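PDB 4XAB: EvdO2, which probably catalyses an oxidative cyclization in orthosomycin biosynthesis, as a metal-dependent oxygenase of the phytanoyl-CoA dioxygenase family. Local coordinates for residues F18-F23 against V208-T213; D43-V47 against L72-I76; E108-H114 against V230-A236. The contacts are given in a common frame with arbitrary orientation. Numbering follows the deposited sequence.

Contact 1: residues F18-F23 against V208-T213; sequences FRSRGF and VHDFRT
The ring of F18, held in the t rotamer with chi2 near 78°, overlaps the backbone and side chains of strand 206-210. F18 CE1 lies 3.8 Å from V208 CG1 and 3.9 Å from H209 CA, which sits at the ring edge; F101 stacks on the same ring. Helix 12-21 ends just beyond it. G22 N still donates to F18 O (2.8 Å), but G22 itself leaves the helix at phi/psi 92/0. A CB there would be jammed against the carbonyl O of R21 and would run into T213 OG1, so glycine lets the chain turn directly into strand 23-26. F23, extended at -151/165, then forms an antiparallel non-hydrogen-bonded pair with H209 (CA to CA 4.2 Å), both side chains p and on one face of the sheet, with F23 CB and H209 CB 4.1 Å apart. F23 CA also approaches V208 O at 3.0 Å, a CA-H...O contact. The pivotal acceptor is G22 O, which takes D210 N (3.1 Å, 168°) and T213 OG1 (2.7 Å; T213 chi1 m). A type I turn from D210 to T213 places that hydroxyl, reinforced by an Asx turn in which R212 N donates to D210 OD1 (2.8 Å). H209 ND1 hydrogen-bonds Y162, whose ring also stacks with F23, and H209 NE2 bonds D131, which with H129 and H215 binds nickel, the facial metal site typical of double-stranded beta-helix oxygenases.

Contact 2: residues D43-V47 against L72-I76; sequences DRLFV and LPQII
In this double-stranded beta-helix protein, the C-terminal end of helix 32-45 packs against strand 74-76 chiefly through two large apolar side chains, F46 and I75. The backbones stay well apart, with CA atoms 8.4 Å from L45 to I75 and 8.2 Å from F46 to P73, so side chains must bridge the gap. L45 is still helical (-69/-38), whereas F46 leaves the helix at -115/79, which turns the chain and directs its CA-to-CB bond toward the strand. With chi1 -71° (m) and chi2 -81°, the ring of F46 reaches P73, Q74 and I75. Its CE1 is 4.3 Å from P73 CB, and Q74 N lies near the ring plane, at the edge, 4.1 Å from F46 CE1. Other walls of the F46 pocket come from A115 and L117 on strand 110-118, and from Y58 and I60. Across the gap, I75 is extended (-125/115) and points toward the helix end in the mt rotamer, while the CA-to-CB bond of its neighbour Q74 points away, the alternation expected of a strand. The backbone of I75 is hydrogen-bonded to A115, which fixes it in the sheet. I75 CD1 also meets L45, 3.9 Å from L45 CB. Its main target is aromatic: this methyl sits over one face of the F46 ring, 3.9 Å from the centroid and 21° off the normal, in a CH-pi contact, with F46 CZ 3.6 Å from I75 CD1.

Contact 3: residues E108-H114 against V230-A236; sequences ELEFYGH and VLVFMSA
Backbone hydrogen bonds set the register of segments 110-114 and 230-234 (from strands 110-118 and 226-234), antiparallel with axes approaching to 4.7 Å at 160°, a regular antiparallel pairing in the main sheet of the double-stranded beta helix. Three hydrogen-bonded pairs alternate with the non-hydrogen-bonded F111-F233 and G113-L231. E110 N donates to M234 O (2.8 Å) and M234 N to E110 O (2.9 Å). Y112 N reaches V232 O at 3.2 Å, answered by V232 N to Y112 O at 3.0 Å; V230 N donates to H114 O at 2.7 Å, while H114 N to V230 O (2.8 Å) is weak. Past the pairing, a water joins E108 O (3.0 Å) to A236 N (2.9 Å).

Among the apolar contacts, Y112 (chi1 p) lays its ring over V232 CB, 3.9 Å from the centroid, a CH-pi contact. On the other sheet face F111 CB meets F233 CD2 at 3.6 Å.

That F233 face packs on helix 89-102, while strands 139-149 and 74-76 continue the sheet beyond 226-234 and 110-118 respectively.

All three contacts reach one antiparallel sheet of the double-stranded beta helix, and together they show how such a sheet is tied at several points. Contact 2 is local in sequence, nested inside the loop closed by contact 1 and finished before contact 3 opens; contacts 1 and 3 cross along the chain. Contacts 1 and 2 lie on opposite sides of the chain's centre, their centres 27 Å apart. Contact 3 touches both, its centre 15 Å from contact 1 and 20 Å from contact 2: F211 CZ packs on V232 CG1 at 3.7 Å, and I76 CD1 on Y112 CE2 at 3.9 Å. The sheet thus joins helices 12-21 and 32-45; H209's side chain lies about 4 Å from the nickel.

Contact 1: residues F18-F23 against V208-T213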
loop_
_atom_site.group_PDB
_atom_site.type_symbol
_atom_site.label_atom_id
_atom_site.label_comp_id
_atom_site.label_asym_id
_atom_site.label_seq_id
_atom_site.Cartn_x
_atom_site.Cartn_y
_atom_site.Cartn_z
ATOM N N PHE A 18 5.203 15.935 0.395
ATOM C CA PHE A 18 5.589 14.585 -0.022
ATOM C C PHE A 18 7.113 14.445 -0.118
ATOM O O PHE A 18 7.676 13.458 0.356
ATOM C CB PHE A 18 4.942 14.200 -1.358
ATOM C CG PHE A 18 5.408 12.864 -1.889
ATOM C CD1 PHE A 18 4.891 11.678 -1.362
ATOM C CD2 PHE A 18 6.369 12.792 -2.887
ATOM C CE1 PHE A 18 5.336 10.444 -1.841
ATOM C CE2 PHE A 18 6.816 11.568 -3.365
ATOM C CZ PHE A 18 6.293 10.393 -2.837
ATOM N N ARG A 19 7.788 15.428 -0.713
ATOM C CA ARG A 19 9.237 15.350 -0.886
ATOM C C ARG A 19 9.965 15.436 0.441
ATOM O O ARG A 19 10.951 14.740 0.671
ATOM C CB ARG A 19 9.747 16.474 -1.797
ATOM C CG ARG A 19 9.163 16.467 -3.177
ATOM C CD ARG A 19 9.306 15.126 -3.831
ATOM N NE ARG A 19 8.900 15.203 -5.227
ATOM C CZ ARG A 19 9.722 15.503 -6.226
ATOM N NH1 ARG A 19 11.007 15.746 -5.990
ATOM N NH2 ARG A 19 9.254 15.551 -7.463
ATOM N N SER A 20 9.452 16.299 1.312
ATOM C CA SER A 20 10.055 16.568 2.601
ATOM C C SER A 20 9.872 15.406 3.558
ATOM O O SER A 20 10.825 14.964 4.198
ATOM C CB SER A 20 9.441 17.834 3.211
ATOM O OG SER A 20 9.834 17.971 4.565
ATOM N N ARG A 21 8.643 14.912 3.635
ATOM C CA ARG A 21 8.278 13.930 4.644
ATOM C C ARG A 21 8.284 12.492 4.145
ATOM O O ARG A 21 8.411 11.571 4.939
ATOM C CB ARG A 21 6.892 14.262 5.210
ATOM C CG ARG A 21 6.750 15.693 5.691
ATOM C CD ARG A 21 5.516 15.836 6.567
ATOM N NE ARG A 21 5.837 15.556 7.962
ATOM C CZ ARG A 21 4.933 15.356 8.915
ATOM N NH1 ARG A 21 3.640 15.382 8.614
ATOM N NH2 ARG A 21 5.322 15.117 10.164
ATOM N N GLY A 22 8.145 12.303 2.838
ATOM C CA GLY A 22 8.133 10.972 2.256
ATOM C C GLY A 22 6.758 10.346 2.116
ATOM O O GLY A 22 6.630 9.193 1.676
ATOM N N PHE A 23 5.739 11.088 2.538
ATOM C CA PHE A 23 4.356 10.663 2.390
ATOM C C PHE A 23 3.449 11.874 2.261
ATOM O O PHE A 23 3.832 13.001 2.590
ATOM C CB PHE A 23 3.912 9.812 3.580
ATOM C CG PHE A 23 3.837 10.580 4.857
ATOM C CD1 PHE A 23 2.628 11.116 5.295
ATOM C CD2 PHE A 23 4.972 10.778 5.621
ATOM C CE1 PHE A 23 2.574 11.831 6.467
ATOM C CE2 PHE A 23 4.928 11.493 6.787
ATOM C CZ PHE A 23 3.726 12.026 7.216
ATOM N N VAL A 208 -0.059 8.579 -0.013
ATOM C CA VAL A 208 0.984 8.335 -1.013
ATOM C C VAL A 208 2.326 8.231 -0.299
ATOM O O VAL A 208 2.642 9.094 0.503
ATOM C CB VAL A 208 1.029 9.482 -2.034
ATOM C CG1 VAL A 208 2.043 9.185 -3.137
ATOM C CG2 VAL A 208 -0.378 9.732 -2.613
ATOM N N HIS A 209 3.130 7.201 -0.571
ATOM C CA HIS A 209 4.455 7.171 0.052
ATOM C C HIS A 209 5.533 6.622 -0.856
ATOM O O HIS A 209 5.301 5.740 -1.689
ATOM C CB HIS A 209 4.469 6.366 1.370
ATOM C CG HIS A 209 4.054 4.933 1.233
ATOM N ND1 HIS A 209 2.758 4.513 1.452
ATOM C CD2 HIS A 209 4.768 3.818 0.941
ATOM C CE1 HIS A 209 2.688 3.206 1.273
ATOM N NE2 HIS A 209 3.893 2.758 0.972
ATOM N N ASP A 210 6.718 7.166 -0.645
ATOM C CA ASP A 210 7.930 6.756 -1.356
ATOM C C ASP A 210 8.313 5.303 -1.047
ATOM O O ASP A 210 7.994 4.781 0.017
ATOM C CB ASP A 210 9.075 7.700 -0.983
ATOM C CG ASP A 210 10.334 7.452 -1.799
ATOM O OD1 ASP A 210 11.240 6.718 -1.338
ATOM O OD2 ASP A 210 10.408 7.990 -2.913
ATOM N N PHE A 211 9.004 4.655 -1.979
ATOM C CA PHE A 211 9.485 3.299 -1.763
ATOM C C PHE A 211 10.341 3.162 -0.500
ATOM O O PHE A 211 10.472 2.058 0.046
ATOM C CB PHE A 211 10.299 2.829 -2.977
ATOM C CG PHE A 211 9.464 2.357 -4.135
ATOM C CD1 PHE A 211 8.094 2.219 -4.021
ATOM C CD2 PHE A 211 10.068 2.049 -5.346
ATOM C CE1 PHE A 211 7.332 1.775 -5.096
ATOM C CE2 PHE A 211 9.313 1.594 -6.416
ATOM C CZ PHE A 211 7.944 1.464 -6.289
ATOM N N ARG A 212 10.948 4.255 -0.041
ATOM C CA ARG A 212 11.854 4.148 1.111
ATOM C C ARG A 212 11.253 4.691 2.419
ATOM O O ARG A 212 11.900 4.664 3.461
ATOM C CB ARG A 212 13.170 4.862 0.804
ATOM C CG ARG A 212 14.387 4.229 1.453
ATOM C CD ARG A 212 15.668 4.822 0.892
ATOM N NE ARG A 212 16.109 4.167 -0.337
ATOM C CZ ARG A 212 17.280 4.405 -0.921
ATOM N NH1 ARG A 212 18.107 5.296 -0.393
ATOM N NH2 ARG A 212 17.625 3.766 -2.031
ATOM N N THR A 213 10.022 5.179 2.387
ATOM C CA THR A 213 9.435 5.662 3.636
ATOM C C THR A 213 8.969 4.519 4.534
ATOM O O THR A 213 8.126 3.729 4.133
ATOM C CB THR A 213 8.245 6.589 3.356
ATOM O OG1 THR A 213 8.665 7.589 2.431
ATOM C CG2 THR A 213 7.746 7.247 4.653
#

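Contact 2: residues D43-V47 against L72-I76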
loop_
_atom_site.group_PDB
_atom_site.type_symbol
_atom_site.label_atom_id
_atom_site.label_comp_id
_atom_site.label_asym_id
_atom_site.label_seq_id
_atom_site.Cartn_x
_atom_site.Cartn_y
_atom_site.Cartn_z
ATOM N N ASP A 43 -16.553 -6.644 -3.374
ATOM C CA ASP A 43 -17.568 -7.600 -2.914
ATOM C C ASP A 43 -17.458 -8.932 -3.659
ATOM O O ASP A 43 -17.757 -10.003 -3.111
ATOM C CB ASP A 43 -18.980 -7.027 -3.097
ATOM C CG ASP A 43 -19.358 -6.024 -2.014
ATOM O OD1 ASP A 43 -18.670 -5.967 -0.970
ATOM O OD2 ASP A 43 -20.363 -5.304 -2.202
ATOM N N ARG A 44 -17.037 -8.850 -4.919
ATOM C CA ARG A 44 -16.900 -10.029 -5.763
ATOM C C ARG A 44 -15.482 -10.600 -5.738
ATOM O O ARG A 44 -15.301 -11.813 -5.828
ATOM C CB ARG A 44 -17.317 -9.706 -7.200
ATOM C CG ARG A 44 -17.261 -10.904 -8.142
ATOM C CD ARG A 44 -18.040 -12.100 -7.591
ATOM N NE ARG A 44 -19.405 -12.152 -8.106
ATOM C CZ ARG A 44 -19.743 -12.721 -9.259
ATOM N NH1 ARG A 44 -18.812 -13.284 -10.017
ATOM N NH2 ARG A 44 -21.011 -12.726 -9.656
ATOM N N LEU A 45 -14.481 -9.730 -5.605
ATOM C CA LEU A 45 -13.084 -10.168 -5.528
ATOM C C LEU A 45 -12.795 -10.901 -4.227
ATOM O O LEU A 45 -12.032 -11.870 -4.198
ATOM C CB LEU A 45 -12.133 -8.979 -5.643
ATOM C CG LEU A 45 -11.782 -8.423 -7.018
ATOM C CD1 LEU A 45 -10.906 -7.187 -6.856
ATOM C CD2 LEU A 45 -11.083 -9.489 -7.855
ATOM N N PHE A 46 -13.405 -10.413 -3.150
ATOM C CA PHE A 46 -13.143 -10.915 -1.813
ATOM C C PHE A 46 -14.386 -11.568 -1.227
ATOM O O PHE A 46 -15.091 -10.969 -0.413
ATOM C CB PHE A 46 -12.683 -9.786 -0.896
ATOM C CG PHE A 46 -11.300 -9.288 -1.196
ATOM C CD1 PHE A 46 -10.190 -9.972 -0.722
ATOM C CD2 PHE A 46 -11.109 -8.130 -1.937
ATOM C CE1 PHE A 46 -8.908 -9.513 -0.990
ATOM C CE2 PHE A 46 -9.827 -7.670 -2.205
ATOM C CZ PHE A 46 -8.731 -8.365 -1.734
ATOM N N VAL A 47 -14.644 -12.799 -1.632
ATOM C CA VAL A 47 -15.831 -13.490 -1.156
ATOM C C VAL A 47 -15.585 -14.106 0.205
ATOM O O VAL A 47 -14.699 -14.942 0.357
ATOM C CB VAL A 47 -16.268 -14.586 -2.126
ATOM C CG1 VAL A 47 -17.444 -15.345 -1.547
ATOM C CG2 VAL A 47 -16.631 -13.968 -3.463
ATOM N N LEU A 72 -2.838 -11.544 5.750
ATOM C CA LEU A 72 -3.726 -10.469 5.351
ATOM C C LEU A 72 -4.303 -10.792 3.980
ATOM O O LEU A 72 -3.550 -11.014 3.040
ATOM C CB LEU A 72 -2.962 -9.147 5.316
ATOM C CG LEU A 72 -3.760 -7.868 5.127
ATOM C CD1 LEU A 72 -4.727 -7.705 6.279
ATOM C CD2 LEU A 72 -2.797 -6.693 5.042
ATOM N N PRO A 73 -5.635 -10.842 3.863
ATOM C CA PRO A 73 -6.232 -11.109 2.550
ATOM C C PRO A 73 -5.806 -10.078 1.512
ATOM O O PRO A 73 -6.009 -8.876 1.701
ATOM C CB PRO A 73 -7.740 -11.019 2.826
ATOM C CG PRO A 73 -7.861 -11.358 4.262
ATOM C CD PRO A 73 -6.656 -10.770 4.924
ATOM N N GLN A 74 -5.214 -10.538 0.423
ATOM C CA GLN A 74 -4.785 -9.608 -0.603
ATOM C C GLN A 74 -4.696 -10.259 -1.965
ATOM O O GLN A 74 -4.496 -11.467 -2.089
ATOM C CB GLN A 74 -3.442 -8.969 -0.222
ATOM C CG GLN A 74 -2.335 -9.919 0.148
ATOM C CD GLN A 74 -1.314 -9.276 1.074
ATOM O OE1 GLN A 74 -1.002 -9.808 2.139
ATOM N NE2 GLN A 74 -0.792 -8.123 0.671
ATOM N N ILE A 75 -4.878 -9.438 -2.989
ATOM C CA ILE A 75 -4.798 -9.881 -4.370
ATOM C C ILE A 75 -3.777 -9.034 -5.115
ATOM O O ILE A 75 -3.957 -7.830 -5.264
ATOM C CB ILE A 75 -6.165 -9.784 -5.070
ATOM C CG1 ILE A 75 -7.198 -10.639 -4.332
ATOM C CG2 ILE A 75 -6.057 -10.208 -6.516
ATOM C CD1 ILE A 75 -8.630 -10.345 -4.715
ATOM N N ILE A 76 -2.691 -9.654 -5.561
ATOM C CA ILE A 76 -1.711 -8.929 -6.356
ATOM C C ILE A 76 -2.250 -8.797 -7.782
ATOM O O ILE A 76 -2.793 -9.746 -8.342
ATOM C CB ILE A 76 -0.330 -9.620 -6.349
ATOM C CG1 ILE A 76 0.676 -8.827 -7.186
ATOM C CG2 ILE A 76 -0.435 -11.051 -6.843
ATOM C CD1 ILE A 76 0.842 -7.390 -6.734
#

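Contact 3: residues E108-H114 against V230-A236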
loop_
_atom_site.group_PDB
_atom_site.type_symbol
_atom_site.label_atom_id
_atom_site.label_comp_id
_atom_site.label_asym_id
_atom_site.label_seq_id
_atom_site.Cartn_x
_atom_site.Cartn_y
_atom_site.Cartn_z
ATOM N N GLU A 108 6.812 7.204 -18.714
ATOM C CA GLU A 108 7.998 6.567 -18.147
ATOM C C GLU A 108 7.668 5.632 -16.995
ATOM O O GLU A 108 8.511 4.856 -16.558
ATOM C CB GLU A 108 8.982 7.629 -17.656
ATOM C CG GLU A 108 9.776 8.285 -18.757
ATOM C CD GLU A 108 10.597 9.457 -18.263
ATOM O OE1 GLU A 108 10.815 10.401 -19.051
ATOM O OE2 GLU A 108 11.023 9.436 -17.090
ATOM N N LEU A 109 6.445 5.717 -16.485
ATOM C CA LEU A 109 6.095 4.962 -15.291
ATOM C C LEU A 109 5.590 3.569 -15.610
ATOM O O LEU A 109 4.680 3.397 -16.420
ATOM C CB LEU A 109 5.036 5.714 -14.477
ATOM C CG LEU A 109 5.460 7.125 -14.067
ATOM C CD1 LEU A 109 4.283 7.873 -13.452
ATOM C CD2 LEU A 109 6.613 7.047 -13.089
ATOM N N GLU A 110 6.189 2.578 -14.958
ATOM C CA GLU A 110 5.601 1.251 -14.885
ATOM C C GLU A 110 4.646 1.215 -13.704
ATOM O O GLU A 110 4.811 1.974 -12.753
ATOM C CB GLU A 110 6.684 0.188 -14.740
ATOM C CG GLU A 110 7.548 0.072 -15.981
ATOM C CD GLU A 110 8.743 -0.831 -15.782
ATOM O OE1 GLU A 110 8.614 -1.845 -15.065
ATOM O OE2 GLU A 110 9.812 -0.514 -16.343
ATOM N N PHE A 111 3.648 0.343 -13.760
ATOM C CA PHE A 111 2.644 0.332 -12.704
ATOM C C PHE A 111 1.967 -1.013 -12.539
ATOM O O PHE A 111 1.988 -1.854 -13.437
ATOM C CB PHE A 111 1.583 1.412 -12.975
ATOM C CG PHE A 111 1.023 1.372 -14.371
ATOM C CD1 PHE A 111 1.548 2.185 -15.366
ATOM C CD2 PHE A 111 -0.013 0.512 -14.695
ATOM C CE1 PHE A 111 1.041 2.144 -16.654
ATOM C CE2 PHE A 111 -0.517 0.462 -15.986
ATOM C CZ PHE A 111 0.008 1.282 -16.961
ATOM N N TYR A 112 1.368 -1.203 -11.371
ATOM C CA TYR A 112 0.482 -2.334 -11.148
ATOM C C TYR A 112 -0.428 -2.044 -9.959
ATOM O O TYR A 112 -0.187 -1.109 -9.183
ATOM C CB TYR A 112 1.276 -3.628 -10.922
ATOM C CG TYR A 112 2.188 -3.595 -9.719
ATOM C CD1 TYR A 112 3.497 -3.134 -9.827
ATOM C CD2 TYR A 112 1.743 -4.030 -8.471
ATOM C CE1 TYR A 112 4.331 -3.095 -8.728
ATOM C CE2 TYR A 112 2.577 -3.996 -7.364
ATOM C CZ TYR A 112 3.868 -3.533 -7.505
ATOM O OH TYR A 112 4.698 -3.497 -6.413
ATOM N N GLY A 113 -1.468 -2.856 -9.818
ATOM C CA GLY A 113 -2.446 -2.681 -8.758
ATOM C C GLY A 113 -2.250 -3.703 -7.657
ATOM O O GLY A 113 -1.562 -4.704 -7.831
ATOM N N HIS A 114 -2.866 -3.453 -6.512
ATOM C CA HIS A 114 -2.756 -4.355 -5.379
ATOM C C HIS A 114 -3.992 -4.135 -4.498
ATOM O O HIS A 114 -4.274 -3.010 -4.093
ATOM C CB HIS A 114 -1.444 -4.103 -4.617
ATOM C CG HIS A 114 -1.248 -4.985 -3.422
ATOM N ND1 HIS A 114 -0.389 -4.660 -2.393
ATOM C CD2 HIS A 114 -1.788 -6.183 -3.096
ATOM C CE1 HIS A 114 -0.418 -5.615 -1.480
ATOM N NE2 HIS A 114 -1.256 -6.552 -1.883
ATOM N N VAL A 230 -4.403 -0.272 -3.974
ATOM C CA VAL A 230 -3.084 0.332 -4.015
ATOM C C VAL A 230 -2.583 0.348 -5.447
ATOM O O VAL A 230 -2.623 -0.670 -6.136
ATOM C CB VAL A 230 -2.071 -0.434 -3.122
ATOM C CG1 VAL A 230 -0.733 0.272 -3.135
ATOM C CG2 VAL A 230 -2.591 -0.546 -1.688
ATOM N N LEU A 231 -2.123 1.507 -5.903
ATOM C CA LEU A 231 -1.471 1.597 -7.201
ATOM C C LEU A 231 -0.016 1.941 -6.976
ATOM O O LEU A 231 0.309 2.854 -6.224
ATOM C CB LEU A 231 -2.148 2.647 -8.075
ATOM C CG LEU A 231 -3.489 2.217 -8.657
ATOM C CD1 LEU A 231 -4.229 3.439 -9.201
ATOM C CD2 LEU A 231 -3.254 1.178 -9.760
ATOM N N VAL A 232 0.860 1.169 -7.604
ATOM C CA VAL A 232 2.292 1.395 -7.530
ATOM C C VAL A 232 2.795 1.947 -8.856
ATOM O O VAL A 232 2.452 1.429 -9.895
ATOM C CB VAL A 232 3.019 0.094 -7.194
ATOM C CG1 VAL A 232 4.523 0.294 -7.276
ATOM C CG2 VAL A 232 2.574 -0.386 -5.815
ATOM N N PHE A 233 3.556 3.034 -8.800
ATOM C CA PHE A 233 4.132 3.659 -9.985
ATOM C C PHE A 233 5.630 3.740 -9.782
ATOM O O PHE A 233 6.092 4.165 -8.717
ATOM C CB PHE A 233 3.545 5.064 -10.218
ATOM C CG PHE A 233 2.083 5.057 -10.584
ATOM C CD1 PHE A 233 1.099 5.241 -9.613
ATOM C CD2 PHE A 233 1.688 4.854 -11.898
ATOM C CE1 PHE A 233 -0.238 5.229 -9.960
ATOM C CE2 PHE A 233 0.348 4.838 -12.246
ATOM C CZ PHE A 233 -0.619 5.025 -11.266
ATOM N N MET A 234 6.395 3.365 -10.799
ATOM C CA MET A 234 7.835 3.306 -10.617
ATOM C C MET A 234 8.585 3.514 -11.916
ATOM O O MET A 234 8.046 3.300 -12.998
ATOM C CB MET A 234 8.221 1.966 -10.017
ATOM C CG MET A 234 7.937 0.823 -10.944
ATOM S SD MET A 234 7.956 -0.725 -10.037
ATOM C CE MET A 234 7.506 -1.875 -11.326
ATOM N N SER A 235 9.846 3.908 -11.792
ATOM C CA SER A 235 10.705 4.073 -12.958
ATOM C C SER A 235 11.230 2.725 -13.407
ATOM O O SER A 235 11.170 1.745 -12.659
ATOM C CB SER A 235 11.881 4.978 -12.628
ATOM O OG SER A 235 12.782 4.282 -11.782
ATOM N N ALA A 236 11.753 2.683 -14.624
ATOM C CA ALA A 236 12.581 1.563 -15.060
ATOM C C ALA A 236 13.762 1.398 -14.101
ATOM O O ALA A 236 14.192 2.362 -13.458
ATOM C CB ALA A 236 13.073 1.786 -16.487
HETATM O O HOH W 1 11.492 5.005 -16.277
#